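Local atomic coordinates of amino Transferase (Eubacterium rectale, PDB entry 3ELE), a protein that probably transfers amino groups between substrates with the help of pyridoxal-5'-phosphate, as a member of the class I and II aminotransferases. Residues T120-A123 and Y124-F127; Q159-F162 and D163-E166; R168-A171 and H172-G175; L200-K203 and K204-I208. All coordinates share one frame; numbering follows the deposited sequence.

In the fold
Following the chain, interaction 1 comes first, turning from helix 108-119 into strand 126-130. Interaction 2 caps the start of helix 162-167, and interaction 3 follows almost at once, in the turn that leads from that helix into strand 173-178. Interaction 4 lies along the last turns of helix 191-208. The four are strictly in series; none nests in or crosses another. Space brings them together: strands 126-130 and 173-178 are parallel neighbours in the large mixed sheet, so interactions 1 and 3 sit side by side, E126 bonding to H172 and R174. Helix 191-208 touches interaction 2 through K203 and L200, and interaction 3 through L201 and K204.

Interaction 1 (T120-A123 and Y124-F127); sequences TSDA and YDEF
D125 OD2 is gripped by the backbone of the loop just before it: S121 N comes in at 2.8 Å, nearly along the C-O axis of the carboxylate, and D122 N adds a weak bond. This is the turn from helix 108-119 into strand 126-130 of the large mixed sheet, and it is built on a type I beta turn, D122 to D125, overlaid by an Asx turn. The beta turn closes with D125 N to D122 O at 3.1 Å. In the Asx turn, D122 OD1 takes Y124 N at 2.7 Å on its anti side, with CG anti to the backbone N (chi1 -176°) so that the carboxylate swings forward over the bend. The tyrosine ring crosses this group obliquely, the two planes 39° apart.

The other oxygen, D125 OD1, lies 4.4 Å from D122 OD1, and the like charges are probably eased by a water that donates to both, weakly to D122. A second water links D125 OD1 to S121 OG, which also bonds R210. An asparagine here, with an NH2 in place of one oxygen, would probably leave either S121 N or the waters without an acceptor, and R174 without its distant, weak counter-charge. On the buried side, T120 OG1 bonds F116 O in the preceding helix and meets the edge of the F127 ring, 3.3 Å from CE2.

Interaction 2 (Q159-F162 and D163-E166); sequences QIDF and DALE
D161 and A164 meet in a helix cap: A164 N points at D161 OD1 over 3.0 Å with an almost straight N-H (175°), although it reaches the oxygen from above the carboxylate plane. D161 is thus the N-cap of helix 162-167. With CG anti to the backbone N (chi1 177°), its carboxylate folds forward over the first turn, where A164 CB lies 3.4 Å from D161 CG. The helix then takes up its regular bonds, L165 N to D161 O and E166 N to F162 O.

The tight part lies on the inner side. I160, the residue before the cap, sets CG2 against L165 CD2 at 3.9 Å, the two side chains crossing obliquely, and its CB also sits over one face of the F162 ring, offset toward the rim. I130 and I128 of strand 126-130 and V151 of strand 147-151 close in on I160 and L165, while the ring of F162 leans on T193 and K196 of helix 191-208. E166, its chain extended, lies against L200 of that same helix and reaches a salt bridge with K203.

The outer side, at D161 and D163, is looser. D163 is exposed, its CB 3.6 Å from D161 OD1, and D161 OD1 and D163 OD2 stay 5.1 Å apart; the helix's N-terminal end would be expected to ease this pair of negative charges. I160 before the N-cap against L165, the fourth residue after it, is a hydrophobic staple, here alongside an Asp N-cap.

Interaction 3 (R168-A171 and H172-G175); sequences RINA and HTRG
A type I beta turn, N170 to T173, carries the chain from helix 162-167 into strand 173-178, near the middle of the large mixed sheet, and an Asx turn is laid over it. The Asx bond runs from H172 N to N170 OD1 at 2.8 Å, in the carbonyl plane of the side-chain amide. N170 CG stands between the backbone N and the carbonyl carbon (chi1 58°), and from there OD1 reaches back over the bend. The beta turn itself closes with T173 N on N170 O at 3.2 Å.

The same asparagine is held from a second direction, since its backbone N gives a nearly straight bond (169°) to T173 OG1 at 2.9 Å. The N170 and T173 side chains cross at about a right angle. N170 ND2 bonds E126 OE1 in the adjacent strand 126-130, so the amide is fixed at both ends. H172 turns its ring edge to OD1, the amide and ring planes 72° apart, and its ring leans out on an exposed surface beside Y124. Deeper in, I169 packs on I128 and I212, its CG2 lying 4.1 Å from T173 OG1. T173 OG1 donates a hydrogen bond to a water at 2.7 Å, and that water donates in turn to R168 O.

Interaction 4 (L200-K203 and K204-I208); sequences LLEK and KSKEI
Both segments run through the last turns of helix 191-208, and each carbonyl from L200 to K203 takes the N-H four residues on, K204 to E207; the first is K204 N to L200 O, 2.9 Å. L201 O carries a second donor: S205 OG bonds it at 2.7 Å, approaching from the opposite face of the carbonyl plane to S205 N. The hydroxyl is itself met by I212 N, which pins the turn to the chain beyond.

K204 lies alongside L200, its CG 4.1 Å from L200 CD1. Its chain bends at both chi2 and chi3 (-64° and -66°), curling NZ round to E207 OE1 in a salt bridge of 2.8 Å on the syn side. K203 runs beside E207, and K203 CE lies 3.6 Å from E207 OE2, but K203 sends its own NZ on to E166. On the exposed flank E202 and K206 run parallel and form just a long salt bridge, OE2 to NZ 3.8 Å. An alanine at K204 would probably leave E207 without its close counter-charge and uncover part of L200 and I169.

The helix bridges strands 173-178 and 213-217 as the crossover of a beta-alpha-beta unit: L200 rests on F162 and L165 of helix 162-167, while L201 and K204 cover I169 in the turn leading into strand 173-178.

Interaction 1 (T120-A123 and Y124-F127)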
ATOM      1  N   THR A 120      -0.210  17.511  -5.579  1.00 35.30           N
ATOM      2  CA  THR A 120      -1.083  18.478  -4.845  1.00 34.96           C
ATOM      3  C   THR A 120      -0.324  19.379  -3.821  1.00 34.80           C
ATOM      4  O   THR A 120       0.196  18.905  -2.794  1.00 31.75           O
ATOM      5  CB  THR A 120      -2.264  17.760  -4.166  1.00 34.78           C
ATOM      6  OG1 THR A 120      -2.958  16.968  -5.143  1.00 34.62           O
ATOM      7  CG2 THR A 120      -3.255  18.761  -3.512  1.00 35.01           C
ATOM      8  N   SER A 121      -0.294  20.682  -4.086  1.00 35.60           N
ATOM      9  CA  SER A 121       0.389  21.635  -3.210  1.00 35.75           C
ATOM     10  C   SER A 121      -0.566  22.659  -2.574  1.00 37.72           C
ATOM     11  O   SER A 121      -0.105  23.571  -1.860  1.00 41.29           O
ATOM     12  CB  SER A 121       1.492  22.333  -4.015  1.00 36.51           C
ATOM     13  OG  SER A 121       0.955  23.111  -5.077  1.00 39.58           O
ATOM     14  N   ASP A 122      -1.880  22.520  -2.799  1.00 35.98           N
ATOM     15  CA  ASP A 122      -2.860  23.520  -2.351  1.00 35.49           C
ATOM     16  C   ASP A 122      -4.275  22.928  -2.379  1.00 35.74           C
ATOM     17  O   ASP A 122      -4.597  22.099  -3.238  1.00 35.34           O
ATOM     18  CB  ASP A 122      -2.716  24.774  -3.246  1.00 36.63           C
ATOM     19  CG  ASP A 122      -3.614  25.925  -2.841  1.00 38.05           C
ATOM     20  OD1 ASP A 122      -4.813  25.868  -3.150  1.00 35.58           O
ATOM     21  OD2 ASP A 122      -3.112  26.929  -2.286  1.00 39.53           O
ATOM     22  N   ALA A 123      -5.106  23.367  -1.433  1.00 34.58           N
ATOM     23  CA  ALA A 123      -6.499  22.933  -1.313  1.00 33.79           C
ATOM     24  C   ALA A 123      -7.339  23.210  -2.566  1.00 32.36           C
ATOM     25  O   ALA A 123      -8.339  22.525  -2.815  1.00 28.96           O
ATOM     26  CB  ALA A 123      -7.173  23.612  -0.066  1.00 34.09           C
ATOM     27  N   TYR A 124      -6.950  24.234  -3.324  1.00 31.20           N
ATOM     28  CA  TYR A 124      -7.670  24.624  -4.522  1.00 32.02           C
ATOM     29  C   TYR A 124      -7.199  23.967  -5.819  1.00 32.44           C
ATOM     30  O   TYR A 124      -7.783  24.234  -6.862  1.00 32.70           O
ATOM     31  CB  TYR A 124      -7.726  26.138  -4.627  1.00 32.79           C
ATOM     32  CG  TYR A 124      -8.399  26.790  -3.440  1.00 32.23           C
ATOM     33  CD1 TYR A 124      -9.708  26.444  -3.095  1.00 34.51           C
ATOM     34  CD2 TYR A 124      -7.753  27.785  -2.688  1.00 35.65           C
ATOM     35  CE1 TYR A 124     -10.362  27.037  -2.020  1.00 33.66           C
ATOM     36  CE2 TYR A 124      -8.407  28.411  -1.596  1.00 36.19           C
ATOM     37  CZ  TYR A 124      -9.720  28.020  -1.265  1.00 36.10           C
ATOM     38  OH  TYR A 124     -10.385  28.608  -0.215  1.00 33.96           O
ATOM     39  N   ASP A 125      -6.189  23.092  -5.742  1.00 31.69           N
ATOM     40  CA  ASP A 125      -5.714  22.314  -6.900  1.00 31.69           C
ATOM     41  C   ASP A 125      -6.824  21.469  -7.497  1.00 31.97           C
ATOM     42  O   ASP A 125      -7.602  20.846  -6.755  1.00 32.50           O
ATOM     43  CB  ASP A 125      -4.561  21.377  -6.506  1.00 30.05           C
ATOM     44  CG  ASP A 125      -3.266  22.116  -6.275  1.00 33.34           C
ATOM     45  OD1 ASP A 125      -3.214  23.360  -6.455  1.00 26.12           O
ATOM     46  OD2 ASP A 125      -2.290  21.458  -5.923  1.00 34.34           O
ATOM     47  N   GLU A 126      -6.899  21.462  -8.827  1.00 32.28           N
ATOM     48  CA  GLU A 126      -7.912  20.691  -9.553  1.00 31.70           C
ATOM     49  C   GLU A 126      -7.288  19.653 -10.462  1.00 31.12           C
ATOM     50  O   GLU A 126      -6.253  19.916 -11.091  1.00 29.33           O
ATOM     51  CB  GLU A 126      -8.772  21.634 -10.378  1.00 32.07           C
ATOM     52  CG  GLU A 126      -9.626  22.593  -9.524  1.00 35.93           C
ATOM     53  CD  GLU A 126     -10.334  23.712 -10.318  1.00 32.19           C
ATOM     54  OE1 GLU A 126     -10.180  23.815 -11.552  1.00 31.40           O
ATOM     55  OE2 GLU A 126     -11.029  24.523  -9.676  1.00 37.44           O
ATOM     56  N   PHE A 127      -7.896  18.455 -10.491  1.00 31.50           N
ATOM     57  CA  PHE A 127      -7.552  17.413 -11.449  1.00 32.07           C
ATOM     58  C   PHE A 127      -8.808  17.154 -12.281  1.00 32.83           C
ATOM     59  O   PHE A 127      -9.916  17.026 -11.732  1.00 31.92           O
ATOM     60  CB  PHE A 127      -7.028  16.142 -10.774  1.00 33.17           C
ATOM     61  CG  PHE A 127      -5.701  16.339 -10.121  1.00 36.70           C
ATOM     62  CD1 PHE A 127      -4.511  16.161 -10.848  1.00 36.96           C
ATOM     63  CD2 PHE A 127      -5.623  16.746  -8.784  1.00 35.88           C
ATOM     64  CE1 PHE A 127      -3.242  16.380 -10.235  1.00 36.56           C
ATOM     65  CE2 PHE A 127      -4.376  16.953  -8.165  1.00 34.27           C
ATOM     66  CZ  PHE A 127      -3.179  16.757  -8.883  1.00 27.19           C
TER
HETATM   67  O   HOH W   1      -0.986  24.549  -6.112  1.00 33.61           O
HETATM   68  O   HOH W   2      -4.486  25.853  -6.278  1.00 31.46           O

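Interaction 2 (Q159-F162 and D163-E166)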
ATOM      1  N   GLN A 159     -14.546  10.104 -27.256  1.00 35.99           N
ATOM      2  CA  GLN A 159     -13.203  10.644 -27.316  1.00 35.35           C
ATOM      3  C   GLN A 159     -13.246  11.818 -26.306  1.00 35.12           C
ATOM      4  O   GLN A 159     -13.749  11.633 -25.188  1.00 36.28           O
ATOM      5  CB  GLN A 159     -12.823  11.023 -28.757  1.00 34.15           C
ATOM      6  CG  GLN A 159     -12.773   9.836 -29.733  1.00 35.87           C
ATOM      7  CD  GLN A 159     -11.562   8.909 -29.533  1.00 37.05           C
ATOM      8  OE1 GLN A 159     -10.395   9.362 -29.470  1.00 30.98           O
ATOM      9  NE2 GLN A 159     -11.828   7.602 -29.500  1.00 28.55           N
ATOM     10  N   ILE A 160     -12.763  12.999 -26.671  1.00 34.68           N
ATOM     11  CA  ILE A 160     -12.748  14.146 -25.757  1.00 33.68           C
ATOM     12  C   ILE A 160     -13.445  15.313 -26.422  1.00 33.76           C
ATOM     13  O   ILE A 160     -13.209  15.581 -27.586  1.00 32.91           O
ATOM     14  CB  ILE A 160     -11.299  14.544 -25.382  1.00 33.83           C
ATOM     15  CG1 ILE A 160     -10.583  13.357 -24.690  1.00 34.06           C
ATOM     16  CG2 ILE A 160     -11.291  15.806 -24.496  1.00 33.89           C
ATOM     17  CD1 ILE A 160      -9.149  13.638 -24.221  1.00 32.23           C
ATOM     18  N   ASP A 161     -14.325  15.978 -25.670  1.00 34.91           N
ATOM     19  CA  ASP A 161     -14.948  17.233 -26.108  1.00 34.56           C
ATOM     20  C   ASP A 161     -13.900  18.283 -25.723  1.00 34.88           C
ATOM     21  O   ASP A 161     -13.870  18.754 -24.577  1.00 35.83           O
ATOM     22  CB  ASP A 161     -16.288  17.444 -25.390  1.00 33.86           C
ATOM     23  CG  ASP A 161     -16.959  18.764 -25.731  1.00 33.16           C
ATOM     24  OD1 ASP A 161     -16.308  19.743 -26.197  1.00 29.94           O
ATOM     25  OD2 ASP A 161     -18.164  18.841 -25.454  1.00 31.13           O
ATOM     26  N   PHE A 162     -13.040  18.635 -26.679  1.00 35.09           N
ATOM     27  CA  PHE A 162     -11.952  19.603 -26.439  1.00 34.49           C
ATOM     28  C   PHE A 162     -12.391  21.010 -26.066  1.00 35.92           C
ATOM     29  O   PHE A 162     -11.669  21.677 -25.326  1.00 35.74           O
ATOM     30  CB  PHE A 162     -10.943  19.622 -27.591  1.00 33.74           C
ATOM     31  CG  PHE A 162     -10.158  18.348 -27.701  1.00 34.25           C
ATOM     32  CD1 PHE A 162      -9.181  18.034 -26.736  1.00 31.82           C
ATOM     33  CD2 PHE A 162     -10.424  17.429 -28.721  1.00 34.54           C
ATOM     34  CE1 PHE A 162      -8.464  16.843 -26.801  1.00 32.86           C
ATOM     35  CE2 PHE A 162      -9.713  16.230 -28.794  1.00 33.28           C
ATOM     36  CZ  PHE A 162      -8.728  15.936 -27.840  1.00 30.74           C
ATOM     37  N   ASP A 163     -13.559  21.445 -26.552  1.00 36.26           N
ATOM     38  CA  ASP A 163     -14.126  22.755 -26.168  1.00 36.64           C
ATOM     39  C   ASP A 163     -14.471  22.763 -24.667  1.00 35.12           C
ATOM     40  O   ASP A 163     -14.027  23.669 -23.923  1.00 33.41           O
ATOM     41  CB  ASP A 163     -15.356  23.118 -27.022  1.00 36.55           C
ATOM     42  CG  ASP A 163     -14.991  23.524 -28.472  1.00 42.55           C
ATOM     43  OD1 ASP A 163     -13.798  23.540 -28.840  1.00 47.16           O
ATOM     44  OD2 ASP A 163     -15.915  23.850 -29.254  1.00 49.89           O
ATOM     45  N   ALA A 164     -15.213  21.733 -24.241  1.00 34.12           N
ATOM     46  CA  ALA A 164     -15.597  21.537 -22.841  1.00 34.18           C
ATOM     47  C   ALA A 164     -14.341  21.412 -21.971  1.00 34.75           C
ATOM     48  O   ALA A 164     -14.253  22.070 -20.941  1.00 35.08           O
ATOM     49  CB  ALA A 164     -16.492  20.278 -22.675  1.00 35.07           C
ATOM     50  N   LEU A 165     -13.348  20.631 -22.416  1.00 34.26           N
ATOM     51  CA  LEU A 165     -12.096  20.459 -21.652  1.00 33.71           C
ATOM     52  C   LEU A 165     -11.366  21.779 -21.482  1.00 33.79           C
ATOM     53  O   LEU A 165     -11.052  22.138 -20.355  1.00 33.05           O
ATOM     54  CB  LEU A 165     -11.146  19.417 -22.263  1.00 33.98           C
ATOM     55  CG  LEU A 165      -9.729  19.262 -21.668  1.00 34.64           C
ATOM     56  CD1 LEU A 165      -9.740  19.112 -20.123  1.00 29.60           C
ATOM     57  CD2 LEU A 165      -9.003  18.106 -22.345  1.00 31.35           C
ATOM     58  N   GLU A 166     -11.118  22.480 -22.594  1.00 34.07           N
ATOM     59  CA  GLU A 166     -10.411  23.766 -22.585  1.00 35.29           C
ATOM     60  C   GLU A 166     -11.060  24.799 -21.657  1.00 37.18           C
ATOM     61  O   GLU A 166     -10.361  25.557 -20.980  1.00 37.46           O
ATOM     62  CB  GLU A 166     -10.302  24.336 -24.011  1.00 35.00           C
ATOM     63  CG  GLU A 166      -9.477  25.628 -24.077  1.00 37.89           C
ATOM     64  CD  GLU A 166      -9.108  26.090 -25.470  1.00 36.41           C
ATOM     65  OE1 GLU A 166      -9.506  25.460 -26.471  1.00 44.29           O
ATOM     66  OE2 GLU A 166      -8.397  27.113 -25.549  1.00 41.44           O
TER

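Interaction 3 (R168-A171 and H172-G175)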
ATOM      1  N   ARG A 168     -12.754  24.174 -18.952  1.00 38.47           N
ATOM      2  CA  ARG A 168     -12.536  23.759 -17.535  1.00 37.42           C
ATOM      3  C   ARG A 168     -11.072  23.813 -17.060  1.00 37.91           C
ATOM      4  O   ARG A 168     -10.799  23.511 -15.898  1.00 38.95           O
ATOM      5  CB  ARG A 168     -13.131  22.371 -17.306  1.00 37.78           C
ATOM      6  CG  ARG A 168     -14.641  22.398 -17.351  1.00 37.13           C
ATOM      7  CD  ARG A 168     -15.243  21.056 -17.562  1.00 36.07           C
ATOM      8  NE  ARG A 168     -16.708  21.118 -17.485  1.00 36.59           N
ATOM      9  CZ  ARG A 168     -17.520  21.609 -18.426  1.00 39.80           C
ATOM     10  NH1 ARG A 168     -17.056  22.117 -19.567  1.00 38.23           N
ATOM     11  NH2 ARG A 168     -18.838  21.593 -18.216  1.00 42.72           N
ATOM     12  N   ILE A 169     -10.143  24.168 -17.953  1.00 36.68           N
ATOM     13  CA  ILE A 169      -8.732  24.331 -17.613  1.00 35.71           C
ATOM     14  C   ILE A 169      -8.572  25.771 -17.116  1.00 36.39           C
ATOM     15  O   ILE A 169      -9.047  26.696 -17.770  1.00 36.72           O
ATOM     16  CB  ILE A 169      -7.797  24.116 -18.832  1.00 34.72           C
ATOM     17  CG1 ILE A 169      -7.769  22.650 -19.269  1.00 34.86           C
ATOM     18  CG2 ILE A 169      -6.359  24.567 -18.501  1.00 36.54           C
ATOM     19  CD1 ILE A 169      -7.082  22.445 -20.610  1.00 34.19           C
ATOM     20  N   ASN A 170      -7.888  25.943 -15.981  1.00 35.90           N
ATOM     21  CA  ASN A 170      -7.619  27.267 -15.375  1.00 35.44           C
ATOM     22  C   ASN A 170      -6.279  27.243 -14.611  1.00 35.03           C
ATOM     23  O   ASN A 170      -5.528  26.251 -14.682  1.00 33.19           O
ATOM     24  CB  ASN A 170      -8.817  27.705 -14.493  1.00 35.64           C
ATOM     25  CG  ASN A 170      -9.150  26.708 -13.370  1.00 32.79           C
ATOM     26  OD1 ASN A 170      -8.376  26.506 -12.446  1.00 37.78           O
ATOM     27  ND2 ASN A 170     -10.333  26.149 -13.425  1.00 35.30           N
ATOM     28  N   ALA A 171      -5.985  28.322 -13.891  1.00 34.35           N
ATOM     29  CA  ALA A 171      -4.753  28.419 -13.089  1.00 34.41           C
ATOM     30  C   ALA A 171      -4.613  27.324 -12.013  1.00 34.12           C
ATOM     31  O   ALA A 171      -3.512  27.004 -11.655  1.00 35.68           O
ATOM     32  CB  ALA A 171      -4.634  29.818 -12.457  1.00 33.61           C
ATOM     33  N   HIS A 172      -5.721  26.761 -11.516  1.00 33.02           N
ATOM     34  CA  HIS A 172      -5.696  25.711 -10.483  1.00 32.46           C
ATOM     35  C   HIS A 172      -5.527  24.275 -11.016  1.00 31.89           C
ATOM     36  O   HIS A 172      -5.304  23.360 -10.233  1.00 32.35           O
ATOM     37  CB  HIS A 172      -6.939  25.788  -9.600  1.00 32.21           C
ATOM     38  CG  HIS A 172      -7.084  27.098  -8.887  1.00 29.02           C
ATOM     39  ND1 HIS A 172      -6.345  27.423  -7.770  1.00 34.28           N
ATOM     40  CD2 HIS A 172      -7.860  28.176  -9.150  1.00 29.68           C
ATOM     41  CE1 HIS A 172      -6.666  28.641  -7.369  1.00 33.18           C
ATOM     42  NE2 HIS A 172      -7.592  29.118  -8.183  1.00 32.24           N
ATOM     43  N   THR A 173      -5.597  24.104 -12.338  1.00 32.28           N
ATOM     44  CA  THR A 173      -5.502  22.803 -12.998  1.00 31.79           C
ATOM     45  C   THR A 173      -4.069  22.244 -12.942  1.00 33.17           C
ATOM     46  O   THR A 173      -3.168  22.795 -13.587  1.00 33.33           O
ATOM     47  CB  THR A 173      -5.942  22.882 -14.491  1.00 30.51           C
ATOM     48  OG1 THR A 173      -7.223  23.519 -14.594  1.00 31.36           O
ATOM     49  CG2 THR A 173      -6.030  21.473 -15.088  1.00 29.29           C
ATOM     50  N   ARG A 174      -3.902  21.166 -12.166  1.00 32.88           N
ATOM     51  CA  ARG A 174      -2.620  20.479 -11.995  0.50 33.05           C
ATOM     52  C   ARG A 174      -2.418  19.340 -12.969  1.00 32.09           C
ATOM     53  O   ARG A 174      -1.287  19.033 -13.334  1.00 29.81           O
ATOM     54  CB  ARG A 174      -2.484  19.936 -10.563  0.50 33.65           C
ATOM     55  CG  ARG A 174      -2.740  20.951  -9.441  0.50 37.65           C
ATOM     56  CD  ARG A 174      -2.045  22.299  -9.619  0.50 38.92           C
ATOM     57  NE  ARG A 174      -0.728  22.155 -10.229  0.50 42.21           N
ATOM     58  CZ  ARG A 174       0.381  21.711  -9.636  0.50 43.11           C
ATOM     59  NH1 ARG A 174       0.415  21.394  -8.339  0.50 42.09           N
ATOM     60  NH2 ARG A 174       1.494  21.621 -10.369  0.50 41.84           N
ATOM     61  N   GLY A 175      -3.519  18.702 -13.378  1.00 33.08           N
ATOM     62  CA  GLY A 175      -3.446  17.611 -14.320  1.00 32.17           C
ATOM     63  C   GLY A 175      -4.744  17.129 -14.920  1.00 32.71           C
ATOM     64  O   GLY A 175      -5.825  17.486 -14.468  1.00 33.83           O
TER
HETATM   65  O   HOH W   3      -9.487  22.304 -13.820  1.00 25.96           O

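Interaction 4 (L200-K203 and K204-I208)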
ATOM      1  N   LEU A 200      -3.210  21.109 -26.695  1.00 35.00           N
ATOM      2  CA  LEU A 200      -4.044  21.931 -25.811  1.00 34.96           C
ATOM      3  C   LEU A 200      -3.366  22.167 -24.463  1.00 34.90           C
ATOM      4  O   LEU A 200      -3.257  23.307 -24.013  1.00 34.73           O
ATOM      5  CB  LEU A 200      -5.427  21.283 -25.599  1.00 35.13           C
ATOM      6  CG  LEU A 200      -6.441  21.970 -24.661  1.00 35.67           C
ATOM      7  CD1 LEU A 200      -6.787  23.392 -25.117  1.00 34.01           C
ATOM      8  CD2 LEU A 200      -7.687  21.082 -24.535  1.00 34.41           C
ATOM      9  N   LEU A 201      -2.914  21.087 -23.833  1.00 35.81           N
ATOM     10  CA  LEU A 201      -2.267  21.156 -22.518  1.00 35.31           C
ATOM     11  C   LEU A 201      -0.924  21.865 -22.542  1.00 36.45           C
ATOM     12  O   LEU A 201      -0.613  22.624 -21.607  1.00 36.32           O
ATOM     13  CB  LEU A 201      -2.173  19.764 -21.879  1.00 35.49           C
ATOM     14  CG  LEU A 201      -3.499  19.050 -21.572  1.00 32.85           C
ATOM     15  CD1 LEU A 201      -3.192  17.783 -20.755  1.00 33.05           C
ATOM     16  CD2 LEU A 201      -4.472  19.930 -20.829  1.00 29.54           C
ATOM     17  N   GLU A 202      -0.140  21.647 -23.597  1.00 38.24           N
ATOM     18  CA  GLU A 202       1.121  22.394 -23.790  1.00 39.55           C
ATOM     19  C   GLU A 202       0.837  23.916 -23.871  1.00 38.24           C
ATOM     20  O   GLU A 202       1.530  24.714 -23.231  1.00 39.63           O
ATOM     21  CB  GLU A 202       1.844  21.913 -25.060  1.00 38.79           C
ATOM     22  CG  GLU A 202       3.194  22.580 -25.361  1.00 41.73           C
ATOM     23  CD  GLU A 202       3.669  22.338 -26.809  1.00 43.89           C
ATOM     24  OE1 GLU A 202       3.378  21.256 -27.381  1.00 56.98           O
ATOM     25  OE2 GLU A 202       4.325  23.235 -27.377  1.00 54.38           O
ATOM     26  N   LYS A 203      -0.165  24.295 -24.667  1.00 37.05           N
ATOM     27  CA  LYS A 203      -0.594  25.698 -24.829  1.00 37.08           C
ATOM     28  C   LYS A 203      -1.089  26.284 -23.495  1.00 36.11           C
ATOM     29  O   LYS A 203      -0.641  27.361 -23.111  1.00 35.00           O
ATOM     30  CB  LYS A 203      -1.668  25.805 -25.937  1.00 36.22           C
ATOM     31  CG  LYS A 203      -2.464  27.107 -26.052  1.00 38.45           C
ATOM     32  CD  LYS A 203      -3.672  26.929 -26.997  1.00 39.89           C
ATOM     33  CE  LYS A 203      -4.925  27.684 -26.533  1.00 46.19           C
ATOM     34  NZ  LYS A 203      -6.152  27.134 -27.204  1.00 47.93           N
ATOM     35  N   LYS A 204      -1.993  25.575 -22.799  1.00 35.91           N
ATOM     36  CA  LYS A 204      -2.509  26.045 -21.481  1.00 35.00           C
ATOM     37  C   LYS A 204      -1.446  26.055 -20.372  1.00 34.42           C
ATOM     38  O   LYS A 204      -1.519  26.901 -19.482  1.00 36.41           O
ATOM     39  CB  LYS A 204      -3.738  25.263 -21.026  1.00 36.16           C
ATOM     40  CG  LYS A 204      -4.959  25.337 -21.963  1.00 38.69           C
ATOM     41  CD  LYS A 204      -5.571  26.728 -22.131  1.00 38.33           C
ATOM     42  CE  LYS A 204      -6.187  27.268 -20.879  1.00 39.02           C
ATOM     43  NZ  LYS A 204      -6.964  28.517 -21.186  1.00 41.02           N
ATOM     44  N   SER A 205      -0.461  25.151 -20.440  1.00 33.10           N
ATOM     45  CA  SER A 205       0.666  25.115 -19.501  1.00 33.49           C
ATOM     46  C   SER A 205       1.493  26.402 -19.595  1.00 35.12           C
ATOM     47  O   SER A 205       1.880  26.956 -18.571  1.00 34.12           O
ATOM     48  CB  SER A 205       1.586  23.905 -19.731  1.00 33.85           C
ATOM     49  OG  SER A 205       0.955  22.689 -19.389  1.00 32.36           O
ATOM     50  N   LYS A 206       1.749  26.851 -20.827  1.00 36.81           N
ATOM     51  CA  LYS A 206       2.462  28.109 -21.078  1.00 38.00           C
ATOM     52  C   LYS A 206       1.652  29.315 -20.565  1.00 37.84           C
ATOM     53  O   LYS A 206       2.218  30.164 -19.895  1.00 36.83           O
ATOM     54  CB  LYS A 206       2.818  28.277 -22.568  1.00 38.01           C
ATOM     55  CG  LYS A 206       3.962  27.400 -23.074  1.00 39.44           C
ATOM     56  CD  LYS A 206       4.170  27.629 -24.585  1.00 39.78           C
ATOM     57  CE  LYS A 206       5.500  27.069 -25.093  1.00 44.26           C
ATOM     58  NZ  LYS A 206       5.699  25.626 -24.759  1.00 49.38           N
ATOM     59  N   GLU A 207       0.344  29.362 -20.857  1.00 38.52           N
ATOM     60  CA  GLU A 207      -0.541  30.437 -20.361  1.00 39.63           C
ATOM     61  C   GLU A 207      -0.549  30.556 -18.837  1.00 39.96           C
ATOM     62  O   GLU A 207      -0.467  31.660 -18.332  1.00 39.99           O
ATOM     63  CB  GLU A 207      -1.992  30.263 -20.805  1.00 38.22           C
ATOM     64  CG  GLU A 207      -2.259  30.456 -22.293  1.00 40.27           C
ATOM     65  CD  GLU A 207      -3.720  30.126 -22.688  1.00 42.93           C
ATOM     66  OE1 GLU A 207      -4.598  29.962 -21.791  1.00 41.39           O
ATOM     67  OE2 GLU A 207      -3.983  30.031 -23.916  1.00 49.58           O
ATOM     68  N   ILE A 208      -0.668  29.436 -18.118  1.00 40.52           N
ATOM     69  CA  ILE A 208      -0.679  29.486 -16.645  1.00 41.34           C
ATOM     70  C   ILE A 208       0.729  29.542 -16.012  1.00 41.47           C
ATOM     71  O   ILE A 208       0.826  29.666 -14.793  1.00 43.20           O
ATOM     72  CB  ILE A 208      -1.533  28.355 -15.997  1.00 41.21           C
ATOM     73  CG1 ILE A 208      -0.871  26.967 -16.061  1.00 42.23           C
ATOM     74  CG2 ILE A 208      -2.926  28.313 -16.633  1.00 42.98           C
ATOM     75  CD1 ILE A 208      -1.644  25.885 -15.314  1.00 41.26           C
TER